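ZmpA Glycopeptidase (Clostridium perfringens, PDB 6XSX) is a metalloprotease that acts as a glycopeptidase, probably cleaving glycosylated protein substrates, and is represented here by its M60 peptidase catalytic module. Local coordinates at residues 25-30 with 120-125; 63-68 with 91-96; 72-77 with 135-140. One frame throughout, in Å; residues are numbered along the deposited sequence.

Interaction 1 of 3, residues 25-30 with 120-125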
loop_
_atom_site.group_PDB
_atom_site.type_symbol
_atom_site.label_atom_id
_atom_site.label_comp_id
_atom_site.label_asym_id
_atom_site.label_seq_id
_atom_site.Cartn_x
_atom_site.Cartn_y
_atom_site.Cartn_z
ATOM N N PHE A 25 18.953 -12.606 25.693
ATOM C CA PHE A 25 18.028 -11.603 25.185
ATOM C C PHE A 25 16.960 -11.351 26.239
ATOM O O PHE A 25 16.332 -12.291 26.723
ATOM C CB PHE A 25 17.239 -12.117 23.973
ATOM C CG PHE A 25 18.048 -12.533 22.774
ATOM C CD1 PHE A 25 18.645 -13.786 22.718
ATOM C CD2 PHE A 25 18.188 -11.684 21.682
ATOM C CE1 PHE A 25 19.385 -14.169 21.607
ATOM C CE2 PHE A 25 18.928 -12.067 20.570
ATOM C CZ PHE A 25 19.528 -13.310 20.534
ATOM N N GLU A 26 16.743 -10.078 26.562
ATOM C CA GLU A 26 15.609 -9.689 27.382
ATOM C C GLU A 26 14.477 -9.253 26.449
ATOM O O GLU A 26 14.694 -8.426 25.566
ATOM C CB GLU A 26 16.065 -8.596 28.351
ATOM C CG GLU A 26 15.061 -8.281 29.431
ATOM C CD GLU A 26 15.592 -7.332 30.493
ATOM O OE1 GLU A 26 16.181 -6.313 30.119
ATOM O OE2 GLU A 26 15.411 -7.617 31.690
ATOM N N LEU A 27 13.275 -9.817 26.636
ATOM C CA LEU A 27 12.181 -9.573 25.707
ATOM C C LEU A 27 11.149 -8.623 26.314
ATOM O O LEU A 27 10.641 -8.848 27.416
ATOM C CB LEU A 27 11.536 -10.899 25.282
ATOM C CG LEU A 27 12.426 -11.882 24.509
ATOM C CD1 LEU A 27 11.633 -13.112 24.090
ATOM C CD2 LEU A 27 13.053 -11.243 23.274
ATOM N N GLN A 28 10.839 -7.564 25.552
ATOM C CA GLN A 28 9.765 -6.643 25.869
ATOM C C GLN A 28 8.457 -7.431 25.854
ATOM O O GLN A 28 8.327 -8.390 25.091
ATOM C CB GLN A 28 9.775 -5.510 24.836
ATOM C CG GLN A 28 8.800 -4.373 25.132
ATOM C CD GLN A 28 8.674 -3.397 23.981
ATOM O OE1 GLN A 28 9.314 -3.541 22.937
ATOM N NE2 GLN A 28 7.824 -2.394 24.152
ATOM N N SER A 29 7.523 -7.060 26.738
ATOM C CA SER A 29 6.165 -7.588 26.706
ATOM C C SER A 29 5.337 -6.724 25.760
ATOM O O SER A 29 4.859 -5.670 26.151
ATOM C CB SER A 29 5.554 -7.609 28.103
ATOM O OG SER A 29 6.388 -8.313 29.011
ATOM N N ARG A 30 5.144 -7.198 24.526
ATOM C CA ARG A 30 4.788 -6.315 23.424
ATOM C C ARG A 30 3.305 -6.408 23.080
ATOM O O ARG A 30 2.829 -5.678 22.210
ATOM C CB ARG A 30 5.666 -6.613 22.205
ATOM C CG ARG A 30 7.067 -6.031 22.319
ATOM C CD ARG A 30 7.948 -6.296 21.112
ATOM N NE ARG A 30 7.457 -5.796 19.837
ATOM C CZ ARG A 30 7.700 -4.589 19.334
ATOM N NH1 ARG A 30 8.421 -3.707 20.006
ATOM N NH2 ARG A 30 7.216 -4.265 18.148
ATOM N N LEU A 120 15.331 -17.947 13.187
ATOM C CA LEU A 120 14.513 -17.853 14.385
ATOM C C LEU A 120 14.227 -16.387 14.672
ATOM O O LEU A 120 15.135 -15.555 14.621
ATOM C CB LEU A 120 15.214 -18.491 15.599
ATOM C CG LEU A 120 15.685 -19.942 15.457
ATOM C CD1 LEU A 120 16.400 -20.386 16.722
ATOM C CD2 LEU A 120 14.529 -20.889 15.159
ATOM N N TYR A 121 12.948 -16.118 14.975
ATOM C CA TYR A 121 12.489 -14.876 15.570
ATOM C C TYR A 121 11.783 -15.185 16.890
ATOM O O TYR A 121 11.398 -16.328 17.146
ATOM C CB TYR A 121 11.511 -14.168 14.630
ATOM C CG TYR A 121 11.958 -14.051 13.190
ATOM C CD1 TYR A 121 13.068 -13.295 12.841
ATOM C CD2 TYR A 121 11.261 -14.693 12.174
ATOM C CE1 TYR A 121 13.481 -13.182 11.522
ATOM C CE2 TYR A 121 11.651 -14.583 10.847
ATOM C CZ TYR A 121 12.760 -13.820 10.523
ATOM O OH TYR A 121 13.154 -13.724 9.222
ATOM N N THR A 122 11.613 -14.152 17.723
ATOM C CA THR A 122 10.815 -14.288 18.928
ATOM C C THR A 122 9.468 -13.608 18.715
ATOM O O THR A 122 9.352 -12.622 17.978
ATOM C CB THR A 122 11.515 -13.724 20.177
ATOM O OG1 THR A 122 11.642 -12.308 20.058
ATOM C CG2 THR A 122 12.890 -14.312 20.405
ATOM N N SER A 123 8.463 -14.178 19.382
ATOM C CA SER A 123 7.141 -13.598 19.494
ATOM C C SER A 123 6.773 -13.622 20.972
ATOM O O SER A 123 6.866 -14.679 21.603
ATOM C CB SER A 123 6.158 -14.384 18.676
ATOM O OG SER A 123 4.841 -13.927 18.926
ATOM N N ASN A 124 6.407 -12.453 21.514
ATOM C CA ASN A 124 6.082 -12.351 22.927
ATOM C C ASN A 124 4.769 -11.597 23.083
ATOM O O ASN A 124 4.767 -10.441 23.502
ATOM C CB ASN A 124 7.194 -11.681 23.736
ATOM C CG ASN A 124 7.007 -11.869 25.227
ATOM O OD1 ASN A 124 6.440 -12.871 25.657
ATOM N ND2 ASN A 124 7.456 -10.905 26.014
ATOM N N PRO A 125 3.616 -12.232 22.762
ATOM C CA PRO A 125 2.354 -11.506 22.599
ATOM C C PRO A 125 1.575 -11.310 23.903
ATOM O O PRO A 125 0.391 -11.636 23.988
ATOM C CB PRO A 125 1.642 -12.402 21.567
ATOM C CG PRO A 125 2.054 -13.809 21.987
ATOM C CD PRO A 125 3.473 -13.675 22.511
#
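Asn124 reaches across to the loop that follows strand 24-26 and gives its side-chain amide to the backbone of Gln28: ND2 lies 2.8 Å from Gln28 O, with the N-H nearly straight at 163°. The acceptor falls close to the amide plane of Asn124, yet the nitrogen stands well above the carbonyl plane of Gln28. With CG anti to the backbone N (chi1 -166°), the amide is thrown outward to meet that carbonyl, and its other end is also occupied, OD1 accepting from Gln131 NE2. Gln131 serves the facing loop as well, since its OE1 bonds Ser29 OG. A second link is weaker: Arg30 N to Asn124 O, at 3.4 Å.

The Arg30 side chain bends away at chi3 (59°), which brings NH1 back to Gln28 OE1 at 3.1 Å within the same loop, the oxygen lying in the guanidinium plane; NE makes a salt bridge with Asp47. Beside these polar groups Leu27 and Thr122 meet tip to tip, Leu27 CD2 being 3.7 Å from Thr122 OG1 and Leu27 CD1 4.0 Å from Thr122 CB.

Strand 24-26 is an edge of a four-stranded antiparallel sheet and strand 117-123 belongs to the larger mixed sheet, so the asparagine stitches together the ends of two layers packed as in a beta sandwich.

Interaction 2 of 3, residues 63-68 with 91-96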
loop_
_atom_site.group_PDB
_atom_site.type_symbol
_atom_site.label_atom_id
_atom_site.label_comp_id
_atom_site.label_asym_id
_atom_site.label_seq_id
_atom_site.Cartn_x
_atom_site.Cartn_y
_atom_site.Cartn_z
ATOM N N VAL A 63 17.000 -24.177 24.315
ATOM C CA VAL A 63 16.603 -22.809 24.604
ATOM C C VAL A 63 16.281 -22.708 26.085
ATOM O O VAL A 63 15.506 -23.499 26.609
ATOM C CB VAL A 63 15.418 -22.353 23.734
ATOM C CG1 VAL A 63 15.051 -20.895 24.003
ATOM C CG2 VAL A 63 15.694 -22.578 22.256
ATOM N N TYR A 64 16.902 -21.726 26.734
ATOM C CA TYR A 64 16.678 -21.459 28.142
ATOM C C TYR A 64 15.762 -20.251 28.277
ATOM O O TYR A 64 15.992 -19.221 27.638
ATOM C CB TYR A 64 18.021 -21.254 28.840
ATOM C CG TYR A 64 18.806 -22.532 28.945
ATOM C CD1 TYR A 64 18.557 -23.436 29.971
ATOM C CD2 TYR A 64 19.764 -22.857 28.000
ATOM C CE1 TYR A 64 19.264 -24.625 30.067
ATOM C CE2 TYR A 64 20.474 -24.044 28.082
ATOM C CZ TYR A 64 20.220 -24.928 29.113
ATOM O OH TYR A 64 20.923 -26.094 29.184
ATOM N N VAL A 65 14.717 -20.412 29.099
ATOM C CA VAL A 65 13.671 -19.416 29.253
ATOM C C VAL A 65 13.531 -19.080 30.737
ATOM O O VAL A 65 13.325 -19.963 31.569
ATOM C CB VAL A 65 12.337 -19.930 28.671
ATOM C CG1 VAL A 65 11.185 -18.971 28.942
ATOM C CG2 VAL A 65 12.431 -20.255 27.183
ATOM N N ASP A 66 13.633 -17.790 31.056
ATOM C CA ASP A 66 13.385 -17.314 32.408
ATOM C C ASP A 66 12.199 -16.352 32.396
ATOM O O ASP A 66 12.262 -15.296 31.764
ATOM C CB ASP A 66 14.670 -16.717 32.998
ATOM C CG ASP A 66 14.503 -16.021 34.342
ATOM O OD1 ASP A 66 13.420 -16.129 34.951
ATOM O OD2 ASP A 66 15.469 -15.363 34.767
ATOM N N VAL A 67 11.102 -16.758 33.054
ATOM C CA VAL A 67 9.966 -15.893 33.367
ATOM C C VAL A 67 9.644 -16.090 34.848
ATOM O O VAL A 67 10.100 -17.069 35.444
ATOM C CB VAL A 67 8.713 -16.210 32.515
ATOM C CG1 VAL A 67 8.936 -15.948 31.030
ATOM C CG2 VAL A 67 8.203 -17.627 32.745
ATOM N N GLU A 68 8.837 -15.187 35.422
ATOM C CA GLU A 68 8.305 -15.402 36.757
ATOM C C GLU A 68 7.482 -16.683 36.751
ATOM O O GLU A 68 6.741 -16.936 35.802
ATOM C CB GLU A 68 7.341 -14.289 37.160
ATOM C CG GLU A 68 8.019 -12.991 37.516
ATOM C CD GLU A 68 7.023 -11.900 37.869
ATOM O OE1 GLU A 68 5.979 -12.225 38.481
ATOM O OE2 GLU A 68 7.281 -10.742 37.508
ATOM N N ILE A 91 6.816 -22.189 17.851
ATOM C CA ILE A 91 7.305 -23.182 18.795
ATOM C C ILE A 91 7.102 -22.661 20.213
ATOM O O ILE A 91 7.661 -21.635 20.591
ATOM C CB ILE A 91 8.774 -23.579 18.522
ATOM C CG1 ILE A 91 8.974 -24.075 17.084
ATOM C CG2 ILE A 91 9.267 -24.610 19.533
ATOM C CD1 ILE A 91 10.404 -23.950 16.590
ATOM N N SER A 92 6.287 -23.390 20.983
ATOM C CA SER A 92 6.016 -23.029 22.364
ATOM C C SER A 92 7.212 -23.383 23.245
ATOM O O SER A 92 7.951 -24.321 22.943
ATOM C CB SER A 92 4.734 -23.658 22.854
ATOM O OG SER A 92 3.639 -22.827 22.488
ATOM N N LEU A 93 7.389 -22.600 24.318
ATOM C CA LEU A 93 8.516 -22.725 25.230
ATOM C C LEU A 93 7.973 -22.807 26.649
ATOM O O LEU A 93 6.951 -22.207 26.961
ATOM C CB LEU A 93 9.432 -21.499 25.114
ATOM C CG LEU A 93 10.139 -21.289 23.776
ATOM C CD1 LEU A 93 10.866 -19.949 23.755
ATOM C CD2 LEU A 93 11.119 -22.419 23.484
ATOM N N SER A 94 8.701 -23.514 27.511
ATOM C CA SER A 94 8.359 -23.529 28.922
ATOM C C SER A 94 9.489 -22.899 29.732
ATOM O O SER A 94 10.595 -22.715 29.227
ATOM C CB SER A 94 8.048 -24.925 29.363
ATOM O OG SER A 94 8.937 -25.831 28.735
ATOM N N LYS A 95 9.212 -22.535 30.988
ATOM C CA LYS A 95 10.298 -21.997 31.792
ATOM C C LYS A 95 11.386 -23.061 31.977
ATOM O O LYS A 95 11.088 -24.252 32.105
ATOM C CB LYS A 95 9.784 -21.439 33.122
ATOM C CG LYS A 95 10.897 -20.983 34.055
ATOM C CD LYS A 95 10.414 -20.304 35.316
ATOM C CE LYS A 95 11.570 -19.836 36.179
ATOM N NZ LYS A 95 11.075 -18.931 37.243
ATOM N N GLY A 96 12.649 -22.611 31.995
ATOM C CA GLY A 96 13.791 -23.499 32.133
ATOM C C GLY A 96 14.317 -23.961 30.773
ATOM O O GLY A 96 14.319 -23.196 29.807
#
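Val65 and Gly96 form an antiparallel hydrogen-bonded pair: Val65 N donates to Gly96 O at 2.9 Å, and Gly96 N donates to Val65 O at 2.8 Å, the latter bond lying in the carbonyl plane. Gly96 holds this place with backbone angles that suit glycine, phi 91° and psi -141°. Its carbonyl also receives a CA-H contact from Tyr64.

Just before the pair, the chain carrying Leu93 and Ser94 passes against the Val65 side chain. Val65 CB sits 3.3 Å from Ser94 O, while its CG2 lies 3.8 Å from Leu93 CD1, the two side chains crossing at a slant. Val63 CG1 touches the other methyl, Leu93 CD2, more loosely at 4.2 Å.

From the residue before Gly96, the Lys95 side chain runs out fully extended beyond CG; it and the Val67 side chain run past one another, pointing opposite ways. Its CG is anti to the backbone N (chi1 175°), which sends the chain alongside 65-67, past the strand's end, until NZ meets Val67 O at 2.8 Å, almost head-on to the carbonyl oxygen.

Second-shell groups hold this layout. The amide of Asn98 serves both segments, taking the N-H of Ser94 and giving its own to Val63 O, an acceptor that otherwise faces Gly96 O. Leu93 O receives Thr73 OG1. Asp66 is near Lys95 but beyond salt-bridge range; its partner is Arg133, which also donates its backbone N to Glu68.

Lys95 NZ therefore has a neutral carbonyl and the carboxylate of Asp69 as neighbours, to which a bound MES, probably from the crystallisation liquor, adds its sulfonate; this setting would probably favour the protonated amine.

Interaction 3 of 3, residues 72-77 with 135-140. With EDO (1,2-ethanediol), chain F.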
loop_
_atom_site.group_PDB
_atom_site.type_symbol
_atom_site.label_atom_id
_atom_site.label_comp_id
_atom_site.label_asym_id
_atom_site.label_seq_id
_atom_site.Cartn_x
_atom_site.Cartn_y
_atom_site.Cartn_z
ATOM N N PRO A 72 3.011 -16.415 31.633
ATOM C CA PRO A 72 3.134 -16.873 30.247
ATOM C C PRO A 72 4.529 -16.667 29.649
ATOM O O PRO A 72 5.247 -15.735 30.002
ATOM C CB PRO A 72 2.019 -16.115 29.513
ATOM C CG PRO A 72 1.774 -14.885 30.372
ATOM C CD PRO A 72 2.010 -15.343 31.797
ATOM N N THR A 73 4.908 -17.582 28.757
ATOM C CA THR A 73 6.242 -17.639 28.188
ATOM C C THR A 73 6.195 -17.141 26.748
ATOM O O THR A 73 5.191 -17.343 26.058
ATOM C CB THR A 73 6.766 -19.077 28.187
ATOM O OG1 THR A 73 5.828 -19.912 27.498
ATOM C CG2 THR A 73 7.034 -19.603 29.582
ATOM N N PRO A 74 7.283 -16.498 26.257
ATOM C CA PRO A 74 7.394 -16.118 24.849
ATOM C C PRO A 74 7.498 -17.378 23.991
ATOM O O PRO A 74 7.659 -18.485 24.510
ATOM C CB PRO A 74 8.715 -15.334 24.773
ATOM C CG PRO A 74 9.523 -15.840 25.966
ATOM C CD PRO A 74 8.487 -16.141 27.028
ATOM N N LYS A 75 7.388 -17.174 22.676
ATOM C CA LYS A 75 7.449 -18.233 21.687
ATOM C C LYS A 75 8.631 -17.978 20.751
ATOM O O LYS A 75 9.076 -16.837 20.583
ATOM C CB LYS A 75 6.103 -18.302 20.956
ATOM C CG LYS A 75 4.968 -18.815 21.840
ATOM C CD LYS A 75 3.608 -18.181 21.634
ATOM C CE LYS A 75 2.621 -18.492 22.746
ATOM N NZ LYS A 75 2.690 -19.901 23.217
ATOM N N LEU A 76 9.146 -19.066 20.176
ATOM C CA LEU A 76 10.080 -18.977 19.070
ATOM C C LEU A 76 9.291 -19.164 17.776
ATOM O O LEU A 76 8.323 -19.936 17.743
ATOM C CB LEU A 76 11.095 -20.110 19.235
ATOM C CG LEU A 76 12.559 -19.761 18.997
ATOM C CD1 LEU A 76 12.993 -18.592 19.875
ATOM C CD2 LEU A 76 13.430 -20.981 19.279
ATOM N N VAL A 77 9.699 -18.420 16.738
ATOM C CA VAL A 77 9.208 -18.630 15.388
ATOM C C VAL A 77 10.375 -19.142 14.547
ATOM O O VAL A 77 11.417 -18.488 14.470
ATOM C CB VAL A 77 8.577 -17.349 14.799
ATOM C CG1 VAL A 77 8.129 -17.542 13.351
ATOM C CG2 VAL A 77 7.413 -16.843 15.655
ATOM N N PRO A 135 10.718 -11.552 30.056
ATOM C CA PRO A 135 11.429 -12.815 29.855
ATOM C C PRO A 135 12.878 -12.595 29.423
ATOM O O PRO A 135 13.206 -11.607 28.761
ATOM C CB PRO A 135 10.662 -13.494 28.707
ATOM C CG PRO A 135 9.312 -12.813 28.692
ATOM C CD PRO A 135 9.564 -11.391 29.158
ATOM N N LYS A 136 13.737 -13.533 29.821
ATOM C CA LYS A 136 15.086 -13.626 29.302
ATOM C C LYS A 136 15.207 -14.987 28.637
ATOM O O LYS A 136 14.717 -15.973 29.184
ATOM C CB LYS A 136 16.113 -13.551 30.434
ATOM C CG LYS A 136 16.206 -12.211 31.147
ATOM C CD LYS A 136 16.795 -12.348 32.538
ATOM C CE LYS A 136 17.113 -11.017 33.182
ATOM N NZ LYS A 136 18.066 -10.244 32.353
ATOM N N ILE A 137 15.827 -15.030 27.451
ATOM C CA ILE A 137 16.079 -16.321 26.837
ATOM C C ILE A 137 17.509 -16.376 26.310
ATOM O O ILE A 137 18.123 -15.344 26.021
ATOM C CB ILE A 137 15.033 -16.713 25.766
ATOM C CG1 ILE A 137 15.306 -16.076 24.405
ATOM C CG2 ILE A 137 13.602 -16.469 26.236
ATOM C CD1 ILE A 137 14.574 -16.763 23.273
ATOM N N ARG A 138 18.005 -17.612 26.201
ATOM C CA ARG A 138 19.281 -17.908 25.582
ATOM C C ARG A 138 19.099 -19.101 24.651
ATOM O O ARG A 138 18.413 -20.058 24.998
ATOM C CB ARG A 138 20.316 -18.216 26.665
ATOM C CG ARG A 138 21.743 -18.316 26.152
ATOM C CD ARG A 138 22.732 -18.306 27.305
ATOM N NE ARG A 138 22.464 -19.300 28.338
ATOM C CZ ARG A 138 22.794 -20.584 28.254
ATOM N NH1 ARG A 138 23.396 -21.042 27.169
ATOM N NH2 ARG A 138 22.518 -21.402 29.255
ATOM N N ILE A 139 19.722 -19.025 23.469
ATOM C CA ILE A 139 19.625 -20.090 22.489
ATOM C C ILE A 139 21.014 -20.695 22.296
ATOM O O ILE A 139 21.961 -19.980 21.980
ATOM C CB ILE A 139 19.014 -19.568 21.166
ATOM C CG1 ILE A 139 17.615 -18.986 21.387
ATOM C CG2 ILE A 139 18.998 -20.656 20.104
ATOM C CD1 ILE A 139 17.130 -18.088 20.266
ATOM N N GLU A 140 21.113 -22.021 22.446
ATOM C CA GLU A 140 22.351 -22.744 22.198
ATOM C C GLU A 140 22.204 -23.614 20.951
ATOM O O GLU A 140 21.163 -24.238 20.740
ATOM C CB GLU A 140 22.649 -23.699 23.358
ATOM C CG GLU A 140 23.069 -23.037 24.654
ATOM C CD GLU A 140 23.448 -24.018 25.762
ATOM O OE1 GLU A 140 23.286 -25.254 25.562
ATOM O OE2 GLU A 140 23.894 -23.553 26.832
HETATM C C1 EDO F . 18.930 -16.810 30.316
HETATM O O1 EDO F . 20.020 -17.706 30.182
HETATM C C2 EDO F . 17.645 -17.529 30.424
HETATM O O2 EDO F . 17.665 -18.442 31.503
#
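Pro74 and Pro135 lie ring against ring but offset, CG and CD of the first set against CB and CG of the second, so that CH2 groups do all the touching. Pro74 CG is 3.8 Å from Pro135 CB, and Pro74 CD is 3.8 Å from Pro135 CG. The same Pro74 CG also meets the CG2 methyl of Ile137, at 4.1 Å.

Further along, across this contact, Leu76 touches through CD1, which approaches Ile137 CD1 and Ile139 CD1, each at 4.2 Å, slanting across both isoleucines.

All five of these residues are buried between two sheets, an arrangement consistent with a beta sandwich: strand 75-80 belongs to the large mixed sheet, strand 136-140 to the four-stranded antiparallel one, and Pro74 and Pro135 stand at the entrances to these strands. Leu120 and Ile61 also border Leu76, and Thr122 touches Ile137.

Strand alternation turns Ile137 and Ile139 inward and puts Arg138 and Glu140 on the opposite face. There Arg138 NH1 makes a salt bridge with Glu140 OE2 at 2.6 Å, in the guanidinium plane and on the anti side of the carboxylate. The Tyr64 side chain of strand 60-66 touches both. A 1,2-ethanediol, probably from the crystallisation liquor, lies at the edge of the same guanidinium, where Arg138 NE makes a weak hydrogen bond of 3.5 Å to its O1.

From the N terminus, segment 25-30 waits through 89 residues before 120-125 closes the loop of interaction 1. Interaction 2 is nested inside that loop, joining 63-68 to 91-96 with 22 residues between. Interaction 3 crosses both: 72-77 lies within each loop, but its partner 135-140 comes after 120-125. It also touches both, while interactions 1 and 2 do not touch. Val77 N and Lys75 N bond to Tyr121 O and Ser123 O, and Ile91 N bonds to Leu76 O. Interactions 1 and 3 join the four-stranded sheet to the mixed sheet; interaction 2 pairs strands 60-66 and 96-101 of the former, with the chain arriving from strand 88-91 of the latter.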